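Side-chain contacts in cyclic dimeric GMP binding protein (Pseudomonas fluorescens, PDB 3PJV), which probably relays the cytoplasmic cyclic di-GMP signal across the membrane to its periplasmic domain, which is thought to control proteolysis by LapG: residues S8-T11 against Q12-Q16; P39-V42 against E43-S47; D83-V86 against K87-L91. All coordinates share one frame; numbering follows the deposited sequence.

The three contacts are short helical stretches on separate helices of the LapD periplasmic domain: contact 1 near the start of helix 6-32, contact 2 at the start of helix 39-50, contact 3 over helix 83-89 and the following turn. Within one chain none touches another; their centres lie 31 to 32 Å apart, and the nearest atoms of contacts 1 and 3 about 20 Å. In the dimer contacts 1 and 3 do meet: Arg10 and Val14 of one subunit reach Ile89, Gly90 and Leu91 of the second subunit. Contact 2 lies across the chain's centre from contact 1 and touches no other subunit; its Val42 and Leu45 pack on Leu32 of helix 6-32.

Contact 1: residues S8-T11 against Q12-Q16; sequences SSRT and QYVNQ
Tyr13 brings its ring atom CD2 to 3.2 Å from Ser9 O, the carbonyl oxygen one turn earlier. The same oxygen accepts the backbone N-H of Tyr13, so peptide and ring share one carbonyl. CG anti to the carbonyl carbon (chi1 -75°) brings the ring back along the helix to that place. Gln12 is folded back in the same sense: its CG is 3.3 Å from Ser8 O, and its extended chain carries the amide beside Ser9, with NE2 4.0 Å from Ser9 CA. Thr11 and Asn15 run alongside each other, the methyl CG2 of Thr11 3.7 Å from Asn15 ND2, while Asn15 CG rests 3.3 Å from Thr11 O. The Arg10 chain slants over Val14, with NH1 3.9 Å from the Val14 methyl CG2. Beneath these side chains runs a ladder of backbone bonds in which Gln12, Tyr13, Val14 and Asn15 each donate to the residue four places back; the Asn15 N to Thr11 O bond measures 2.8 Å.

Farther out, Thr11 OG1 bonds to Glu7 O and Ser8 OG to Ser5 O, which tie these hydroxyls to the preceding turn. The second subunit covers the other flank: Arg10 NE bonds to its Ile89 O, Leu91 of that chain packs on Arg10 and Val14, and its Leu123 on Tyr13. With an alanine in place of Tyr13 the ring is gone, which would probably leave Ser9 O without its aromatic neighbour and open a gap against Leu123 of the second subunit. This is the i to i+4 pattern of a regular alpha-helix, here on the long N-terminal helix of a LapD/MoxY periplasmic domain, with one flank given to the dimer interface.

Contact 2: residues P39-V42 against E43-S47; sequences PAMV and ELLVS
Leu45 leans back over the residue one turn before it, selenomethionine Met41, and its atoms meet that residue in order. CB begins 3.4 Å from Met41 O. With CG anti to the carbonyl carbon (chi1 -74°), the chain then folds toward the start of the helix and puts CG 3.3 Å from the same oxygen. At the tip the branch CD1 stays 3.7 Å from Met41 O and also touches CG of Met41 at 3.8 Å, the two side chains slanting across one another. Met41 turns its CG anti to the backbone N, beside the carbonyl carbon, so that this methylene faces Leu45; bends at the next two torsions carry the selenium and CE away from the leucine, with SE 4.7 Å from Leu45 CD1. Leu32 of helix 6-32 and Asn35 of the following loop also touch Leu45, and Asn35 touches Met41 as well.

The motif is the opening turns of an alpha-helix, 39-50, with one side packed on the domain. Glu43, Leu44, Leu45 and Val46 donate their backbone N-H to Pro39, Ala40, Met41 and Val42 in turn, and a weak bond from Met41 N to Asp38 OD1 engages a backbone N-H of the first turn.

The buried side of the helix carries Val42 and Val46. Val46 CG2 sits 3.3 Å from Val42 O and is turned toward Val42 CG1, a loose methyl pair at 4.5 Å. Val42 also packs on Leu32, while Val46 reaches Ile58 and Val60 of strand 55-62; the two valines thus face different parts of the domain. On the exposed side Glu43 stretches out from the helix, its chain extended beyond CG, and OE1 forms a salt bridge with Arg72 NH2 of strand 68-73. The same NH2 makes a weak hydrogen bond with Ser47 OG.

Contact 3: residues D83-V86 against K87-L91; sequences DWFV and KLIGL
Trp84 and Leu88 stand next to each other, and the leucine methyl CD2 comes to the edge of the indole near its plane, 4.2 Å from CZ3. One face of the indole is covered by CB of neighbouring Phe85, nearer the margin of the ring than its centre. The Phe85 ring takes Ile89 over one face, with CD1 tucked in at 3.3 Å from CZ; Trp124 of helix 117-128 meets this phenylalanine edge-to-face, and Leu123 packs on both Phe85 and Ile89. Lys87 bends at chi3 (-56°), which brings CE back to 3.5 Å from Trp84 CA.

The helix ends at Ile89, and at Gly90 phi turns positive (55°), a conformation that favours glycine. Val86 O accepts Gly90 N at 2.7 Å and a water at 2.8 Å. That water in turn accepts the N-H of Leu91, so that it links Leu91 N to the Val86 carbonyl. Two donors thus hold the Val86 carbonyl, while those of Ile89 and Gly90 turn to Arg10 of the second subunit, the Gly90 bond being weak. Carbonyls at the C-terminal end of a helix carry partial negative charge, which would probably favour a guanidinium there and so help join the subunits.

Contact 1: residues S8-T11 against Q12-Q16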
ATOM      1  N   SER A   8     -15.474   6.949  16.384  1.00 33.62           N
ATOM      2  CA  SER A   8     -15.890   6.758  14.991  1.00 33.60           C
ATOM      3  C   SER A   8     -14.690   6.696  14.039  1.00 33.56           C
ATOM      4  O   SER A   8     -14.653   5.867  13.127  1.00 32.09           O
ATOM      5  CB  SER A   8     -16.889   7.834  14.547  1.00 39.28           C
ATOM      6  OG  SER A   8     -16.288   9.113  14.497  1.00 42.81           O
ATOM      7  N   SER A   9     -13.709   7.567  14.255  1.00 31.91           N
ATOM      8  CA  SER A   9     -12.497   7.578  13.440  0.54 31.25           C
ATOM      9  C   SER A   9     -11.751   6.254  13.527  1.00 28.03           C
ATOM     10  O   SER A   9     -11.298   5.714  12.516  1.00 23.60           O
ATOM     11  CB  SER A   9     -11.564   8.719  13.868  0.54 31.89           C
ATOM     12  OG  SER A   9     -12.024   9.960  13.373  0.54 30.58           O
ATOM     13  N   ARG A  10     -11.613   5.738  14.744  1.00 25.61           N
ATOM     14  CA  ARG A  10     -10.937   4.463  14.964  1.00 21.53           C
ATOM     15  C   ARG A  10     -11.648   3.349  14.199  1.00 21.25           C
ATOM     16  O   ARG A  10     -11.028   2.538  13.519  1.00 23.08           O
ATOM     17  CB  ARG A  10     -10.902   4.145  16.466  1.00 22.10           C
ATOM     18  CG  ARG A  10     -10.160   2.871  16.818  1.00 21.65           C
ATOM     19  CD  ARG A  10     -10.284   2.569  18.313  1.00 21.82           C
ATOM     20  NE  ARG A  10      -9.557   1.356  18.658  1.00 22.31           N
ATOM     21  CZ  ARG A  10      -9.999   0.120  18.444  1.00 23.57           C
ATOM     22  NH1 ARG A  10     -11.193  -0.103  17.885  1.00 24.94           N
ATOM     23  NH2 ARG A  10      -9.242  -0.906  18.788  1.00 21.15           N
ATOM     24  N   THR A  11     -12.964   3.309  14.315  1.00 20.43           N
ATOM     25  CA  THR A  11     -13.733   2.301  13.586  1.00 20.60           C
ATOM     26  C   THR A  11     -13.505   2.374  12.064  1.00 22.19           C
ATOM     27  O   THR A  11     -13.407   1.343  11.395  1.00 23.54           O
ATOM     28  CB  THR A  11     -15.221   2.404  13.956  1.00 25.78           C
ATOM     29  OG1 THR A  11     -15.366   2.064  15.341  1.00 24.85           O
ATOM     30  CG2 THR A  11     -16.086   1.470  13.098  1.00 26.88           C
ATOM     31  N   GLN A  12     -13.413   3.588  11.528  1.00 24.17           N
ATOM     32  CA  GLN A  12     -13.128   3.784  10.104  1.00 24.66           C
ATOM     33  C   GLN A  12     -11.805   3.147   9.697  1.00 21.61           C
ATOM     34  O   GLN A  12     -11.718   2.491   8.657  1.00 21.53           O
ATOM     35  CB  GLN A  12     -13.089   5.280   9.753  1.00 32.22           C
ATOM     36  CG  GLN A  12     -14.437   5.979   9.799  1.00 41.59           C
ATOM     37  CD  GLN A  12     -14.316   7.490   9.668  1.00 50.72           C
ATOM     38  OE1 GLN A  12     -15.312   8.211   9.728  1.00 55.94           O
ATOM     39  NE2 GLN A  12     -13.087   7.975   9.495  1.00 51.34           N
ATOM     40  N   TYR A  13     -10.765   3.353  10.503  1.00 20.95           N
ATOM     41  CA  TYR A  13      -9.464   2.767  10.210  1.00 21.71           C
ATOM     42  C   TYR A  13      -9.472   1.264  10.376  1.00 20.87           C
ATOM     43  O   TYR A  13      -8.812   0.549   9.623  1.00 19.77           O
ATOM     44  CB  TYR A  13      -8.365   3.378  11.081  1.00 22.76           C
ATOM     45  CG  TYR A  13      -7.962   4.759  10.645  1.00 24.70           C
ATOM     46  CD1 TYR A  13      -7.239   4.959   9.478  1.00 28.94           C
ATOM     47  CD2 TYR A  13      -8.289   5.867  11.414  1.00 29.11           C
ATOM     48  CE1 TYR A  13      -6.861   6.238   9.082  1.00 35.75           C
ATOM     49  CE2 TYR A  13      -7.920   7.143  11.028  1.00 32.55           C
ATOM     50  CZ  TYR A  13      -7.203   7.324   9.870  1.00 36.53           C
ATOM     51  OH  TYR A  13      -6.841   8.604   9.506  1.00 41.09           O
ATOM     52  N   VAL A  14     -10.208   0.786  11.377  1.00 21.07           N
ATOM     53  CA  VAL A  14     -10.348  -0.651  11.568  1.00 19.78           C
ATOM     54  C   VAL A  14     -10.995  -1.264  10.332  1.00 18.87           C
ATOM     55  O   VAL A  14     -10.522  -2.272   9.811  1.00 19.53           O
ATOM     56  CB  VAL A  14     -11.177  -0.988  12.810  1.00 20.14           C
ATOM     57  CG1 VAL A  14     -11.603  -2.466  12.786  1.00 22.46           C
ATOM     58  CG2 VAL A  14     -10.372  -0.668  14.075  1.00 19.97           C
ATOM     59  N   ASN A  15     -12.068  -0.640   9.856  1.00 20.13           N
ATOM     60  CA  ASN A  15     -12.778  -1.164   8.694  1.00 20.47           C
ATOM     61  C   ASN A  15     -11.909  -1.077   7.442  1.00 22.40           C
ATOM     62  O   ASN A  15     -11.901  -1.992   6.613  1.00 21.24           O
ATOM     63  CB  ASN A  15     -14.103  -0.430   8.482  1.00 22.37           C
ATOM     64  CG  ASN A  15     -15.118  -0.739   9.568  1.00 25.31           C
ATOM     65  OD1 ASN A  15     -14.972  -1.708  10.314  1.00 27.81           O
ATOM     66  ND2 ASN A  15     -16.160   0.069   9.650  1.00 26.26           N
ATOM     67  N   GLN A  16     -11.190   0.032   7.311  1.00 22.06           N
ATOM     68  CA  GLN A  16     -10.280   0.223   6.185  1.00 22.42           C
ATOM     69  C   GLN A  16      -9.173  -0.832   6.126  1.00 18.28           C
ATOM     70  O   GLN A  16      -8.937  -1.415   5.070  1.00 18.97           O
ATOM     71  CB  GLN A  16      -9.686   1.638   6.187  1.00 23.94           C
ATOM     72  CG  GLN A  16      -8.831   1.932   4.979  1.00 28.36           C
ATOM     73  CD  GLN A  16      -8.396   3.385   4.922  1.00 34.62           C
ATOM     74  OE1 GLN A  16      -8.498   4.032   3.881  1.00 43.93           O
ATOM     75  NE2 GLN A  16      -7.904   3.902   6.040  1.00 31.05           N
TER

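Contact 2: residues P39-V42 against E43-S47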
ATOM      1  N   PRO A  39       4.201 -25.207  -7.734  1.00 39.64           N
ATOM      2  CA  PRO A  39       4.743 -24.688  -6.470  1.00 38.81           C
ATOM      3  C   PRO A  39       5.599 -23.428  -6.635  1.00 34.82           C
ATOM      4  O   PRO A  39       5.452 -22.503  -5.841  1.00 32.63           O
ATOM      5  CB  PRO A  39       5.577 -25.857  -5.921  1.00 41.85           C
ATOM      6  CG  PRO A  39       5.685 -26.854  -7.046  1.00 42.64           C
ATOM      7  CD  PRO A  39       4.498 -26.637  -7.923  1.00 42.09           C
ATOM      8  N   ALA A  40       6.462 -23.390  -7.646  1.00 35.30           N
ATOM      9  CA  ALA A  40       7.303 -22.223  -7.879  1.00 36.46           C
ATOM     10  C   ALA A  40       6.462 -20.974  -8.136  1.00 33.80           C
ATOM     11  O   ALA A  40       6.715 -19.917  -7.556  1.00 30.62           O
ATOM     12  CB  ALA A  40       8.262 -22.476  -9.037  1.00 39.12           C
HETATM   13  N   MSE A  41       5.447 -21.105  -8.990  1.00 32.20           N
HETATM   14  CA  MSE A  41       4.590 -19.971  -9.323  1.00 31.45           C
HETATM   15  C   MSE A  41       3.815 -19.519  -8.094  1.00 28.59           C
HETATM   16  O   MSE A  41       3.571 -18.329  -7.905  1.00 28.95           O
HETATM   17  CB  MSE A  41       3.610 -20.331 -10.443  1.00 34.33           C
HETATM   18  CG  MSE A  41       2.811 -19.139 -10.945  1.00 34.99           C
HETATM   19 SE   MSE A  41       4.027 -17.891 -11.871  1.00 59.68          SE
HETATM   20  CE  MSE A  41       4.974 -19.239 -12.828  1.00 33.37           C
ATOM     21  N   VAL A  42       3.407 -20.472  -7.265  1.00 26.67           N
ATOM     22  CA  VAL A  42       2.662 -20.118  -6.062  1.00 26.49           C
ATOM     23  C   VAL A  42       3.544 -19.245  -5.178  1.00 26.98           C
ATOM     24  O   VAL A  42       3.128 -18.178  -4.714  1.00 26.38           O
ATOM     25  CB  VAL A  42       2.195 -21.351  -5.289  1.00 27.86           C
ATOM     26  CG1 VAL A  42       1.696 -20.943  -3.907  1.00 29.24           C
ATOM     27  CG2 VAL A  42       1.106 -22.077  -6.081  1.00 26.45           C
ATOM     28  N   GLU A  43       4.779 -19.685  -4.970  1.00 25.34           N
ATOM     29  CA  GLU A  43       5.707 -18.900  -4.169  1.00 26.91           C
ATOM     30  C   GLU A  43       5.970 -17.531  -4.797  1.00 27.90           C
ATOM     31  O   GLU A  43       6.026 -16.519  -4.094  1.00 26.40           O
ATOM     32  CB  GLU A  43       7.017 -19.659  -3.933  1.00 32.55           C
ATOM     33  CG  GLU A  43       7.944 -18.938  -2.967  1.00 44.57           C
ATOM     34  CD  GLU A  43       9.097 -19.804  -2.497  1.00 54.08           C
ATOM     35  OE1 GLU A  43       9.912 -19.319  -1.682  1.00 56.44           O
ATOM     36  OE2 GLU A  43       9.185 -20.967  -2.942  1.00 59.87           O
ATOM     37  N   LEU A  44       6.116 -17.492  -6.119  1.00 26.53           N
ATOM     38  CA  LEU A  44       6.356 -16.228  -6.816  1.00 29.18           C
ATOM     39  C   LEU A  44       5.217 -15.242  -6.620  1.00 27.99           C
ATOM     40  O   LEU A  44       5.435 -14.060  -6.349  1.00 26.25           O
ATOM     41  CB  LEU A  44       6.557 -16.451  -8.314  1.00 33.49           C
ATOM     42  CG  LEU A  44       7.993 -16.582  -8.795  1.00 41.06           C
ATOM     43  CD1 LEU A  44       8.071 -16.197 -10.261  1.00 43.66           C
ATOM     44  CD2 LEU A  44       8.890 -15.692  -7.967  1.00 41.12           C
ATOM     45  N   LEU A  45       3.994 -15.735  -6.777  1.00 24.80           N
ATOM     46  CA  LEU A  45       2.811 -14.892  -6.670  1.00 26.77           C
ATOM     47  C   LEU A  45       2.599 -14.370  -5.255  1.00 28.00           C
ATOM     48  O   LEU A  45       2.180 -13.230  -5.070  1.00 28.61           O
ATOM     49  CB  LEU A  45       1.573 -15.656  -7.141  1.00 26.17           C
ATOM     50  CG  LEU A  45       1.534 -15.818  -8.661  1.00 28.88           C
ATOM     51  CD1 LEU A  45       0.440 -16.792  -9.069  1.00 29.92           C
ATOM     52  CD2 LEU A  45       1.345 -14.460  -9.337  1.00 29.62           C
ATOM     53  N   VAL A  46       2.896 -15.196  -4.259  1.00 24.19           N
ATOM     54  CA  VAL A  46       2.791 -14.742  -2.881  1.00 23.53           C
ATOM     55  C   VAL A  46       3.887 -13.717  -2.552  1.00 24.45           C
ATOM     56  O   VAL A  46       3.622 -12.699  -1.915  1.00 25.34           O
ATOM     57  CB  VAL A  46       2.855 -15.906  -1.884  1.00 21.98           C
ATOM     58  CG1 VAL A  46       2.883 -15.381  -0.439  1.00 21.12           C
ATOM     59  CG2 VAL A  46       1.667 -16.851  -2.090  1.00 21.56           C
ATOM     60  N   SER A  47       5.111 -13.987  -2.999  1.00 23.17           N
ATOM     61  CA  SER A  47       6.223 -13.059  -2.761  1.00 28.33           C
ATOM     62  C   SER A  47       5.966 -11.694  -3.373  1.00 31.56           C
ATOM     63  O   SER A  47       6.271 -10.662  -2.763  1.00 34.15           O
ATOM     64  CB  SER A  47       7.531 -13.630  -3.321  1.00 30.75           C
ATOM     65  OG  SER A  47       7.999 -14.683  -2.508  1.00 37.69           O
TER

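Contact 3: residues D83-V86 against K87-L91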
ATOM      1  N   ASP A  83      14.947   9.688  11.987  1.00 28.55           N
ATOM      2  CA  ASP A  83      14.973  10.636  10.882  1.00 36.01           C
ATOM      3  C   ASP A  83      16.313  10.606  10.173  1.00 33.04           C
ATOM      4  O   ASP A  83      16.379  10.668   8.945  1.00 34.48           O
ATOM      5  CB  ASP A  83      14.723  12.053  11.404  1.00 49.66           C
ATOM      6  CG  ASP A  83      13.495  12.141  12.290  1.00 66.90           C
ATOM      7  OD1 ASP A  83      13.534  11.615  13.427  1.00 71.84           O
ATOM      8  OD2 ASP A  83      12.489  12.741  11.851  1.00 73.11           O
ATOM      9  N   TRP A  84      17.384  10.506  10.953  1.00 29.10           N
ATOM     10  CA  TRP A  84      18.728  10.551  10.391  1.00 29.65           C
ATOM     11  C   TRP A  84      19.033   9.356   9.485  1.00 30.11           C
ATOM     12  O   TRP A  84      19.903   9.441   8.621  1.00 29.35           O
ATOM     13  CB  TRP A  84      19.786  10.695  11.489  1.00 30.41           C
ATOM     14  CG  TRP A  84      19.757   9.639  12.547  1.00 25.53           C
ATOM     15  CD1 TRP A  84      19.241   9.754  13.810  1.00 24.98           C
ATOM     16  CD2 TRP A  84      20.283   8.306  12.452  1.00 25.48           C
ATOM     17  NE1 TRP A  84      19.413   8.582  14.498  1.00 26.26           N
ATOM     18  CE2 TRP A  84      20.048   7.675  13.690  1.00 25.84           C
ATOM     19  CE3 TRP A  84      20.929   7.587  11.441  1.00 25.86           C
ATOM     20  CZ2 TRP A  84      20.431   6.357  13.943  1.00 24.93           C
ATOM     21  CZ3 TRP A  84      21.302   6.280  11.692  1.00 23.64           C
ATOM     22  CH2 TRP A  84      21.053   5.677  12.932  1.00 23.82           C
ATOM     23  N   PHE A  85      18.312   8.251   9.674  1.00 30.27           N
ATOM     24  CA  PHE A  85      18.511   7.070   8.835  1.00 27.01           C
ATOM     25  C   PHE A  85      17.955   7.299   7.427  1.00 27.67           C
ATOM     26  O   PHE A  85      18.512   6.817   6.439  1.00 27.98           O
ATOM     27  CB  PHE A  85      17.882   5.828   9.477  1.00 28.46           C
ATOM     28  CG  PHE A  85      18.080   4.556   8.677  1.00 28.08           C
ATOM     29  CD1 PHE A  85      19.318   3.927   8.657  1.00 30.80           C
ATOM     30  CD2 PHE A  85      17.036   3.988   7.969  1.00 28.21           C
ATOM     31  CE1 PHE A  85      19.514   2.767   7.931  1.00 29.76           C
ATOM     32  CE2 PHE A  85      17.217   2.810   7.246  1.00 28.51           C
ATOM     33  CZ  PHE A  85      18.466   2.203   7.228  1.00 29.10           C
ATOM     34  N   VAL A  86      16.863   8.053   7.338  1.00 31.71           N
ATOM     35  CA  VAL A  86      16.293   8.417   6.048  1.00 29.34           C
ATOM     36  C   VAL A  86      17.294   9.156   5.170  1.00 32.20           C
ATOM     37  O   VAL A  86      17.468   8.822   3.998  1.00 32.08           O
ATOM     38  CB  VAL A  86      15.026   9.284   6.207  1.00 37.81           C
ATOM     39  CG1 VAL A  86      14.396   9.562   4.851  1.00 40.27           C
ATOM     40  CG2 VAL A  86      14.037   8.590   7.106  1.00 34.84           C
ATOM     41  N   LYS A  87      17.949  10.166   5.743  1.00 33.03           N
ATOM     42  CA  LYS A  87      18.962  10.927   5.023  1.00 38.76           C
ATOM     43  C   LYS A  87      20.115  10.015   4.626  1.00 35.08           C
ATOM     44  O   LYS A  87      20.602  10.066   3.495  1.00 37.24           O
ATOM     45  CB  LYS A  87      19.490  12.070   5.895  1.00 45.89           C
ATOM     46  CG  LYS A  87      18.406  12.799   6.675  1.00 55.27           C
ATOM     47  CD  LYS A  87      19.008  13.858   7.595  1.00 61.90           C
ATOM     48  CE  LYS A  87      20.043  13.246   8.524  1.00 64.14           C
ATOM     49  NZ  LYS A  87      20.636  14.240   9.456  1.00 65.84           N
ATOM     50  N   LEU A  88      20.541   9.177   5.567  1.00 32.49           N
ATOM     51  CA  LEU A  88      21.633   8.238   5.333  1.00 31.95           C
ATOM     52  C   LEU A  88      21.329   7.306   4.163  1.00 32.05           C
ATOM     53  O   LEU A  88      22.135   7.177   3.242  1.00 34.54           O
ATOM     54  CB  LEU A  88      21.917   7.429   6.604  1.00 34.66           C
ATOM     55  CG  LEU A  88      23.111   6.475   6.629  1.00 40.28           C
ATOM     56  CD1 LEU A  88      24.414   7.218   6.359  1.00 38.27           C
ATOM     57  CD2 LEU A  88      23.177   5.751   7.972  1.00 41.57           C
ATOM     58  N   ILE A  89      20.163   6.662   4.200  1.00 31.67           N
ATOM     59  CA  ILE A  89      19.752   5.769   3.122  1.00 34.19           C
ATOM     60  C   ILE A  89      19.512   6.552   1.828  1.00 37.95           C
ATOM     61  O   ILE A  89      19.906   6.116   0.755  1.00 40.27           O
ATOM     62  CB  ILE A  89      18.501   4.941   3.516  1.00 39.46           C
ATOM     63  CG1 ILE A  89      18.856   3.459   3.600  1.00 41.29           C
ATOM     64  CG2 ILE A  89      17.386   5.124   2.511  1.00 44.28           C
ATOM     65  CD1 ILE A  89      20.028   3.163   4.466  1.00 43.54           C
ATOM     66  N   GLY A  90      18.878   7.715   1.936  1.00 37.80           N
ATOM     67  CA  GLY A  90      18.624   8.560   0.783  1.00 39.14           C
ATOM     68  C   GLY A  90      17.884   7.837  -0.329  1.00 41.10           C
ATOM     69  O   GLY A  90      18.391   7.704  -1.442  1.00 45.09           O
ATOM     70  N   LEU A  91      16.685   7.356  -0.017  1.00 32.64           N
ATOM     71  CA  LEU A  91      15.826   6.705  -1.002  1.00 36.53           C
ATOM     72  C   LEU A  91      15.286   7.696  -2.027  1.00 40.16           C
ATOM     73  O   LEU A  91      14.786   8.762  -1.669  1.00 41.06           O
ATOM     74  CB  LEU A  91      14.641   6.039  -0.304  1.00 35.82           C
ATOM     75  CG  LEU A  91      14.631   4.522  -0.144  1.00 41.23           C
ATOM     76  CD1 LEU A  91      13.203   4.064   0.090  1.00 35.84           C
ATOM     77  CD2 LEU A  91      15.200   3.856  -1.369  1.00 44.77           C
TER
HETATM   78  O   HOH W   1      15.511   8.040   2.187  1.00 30.80           O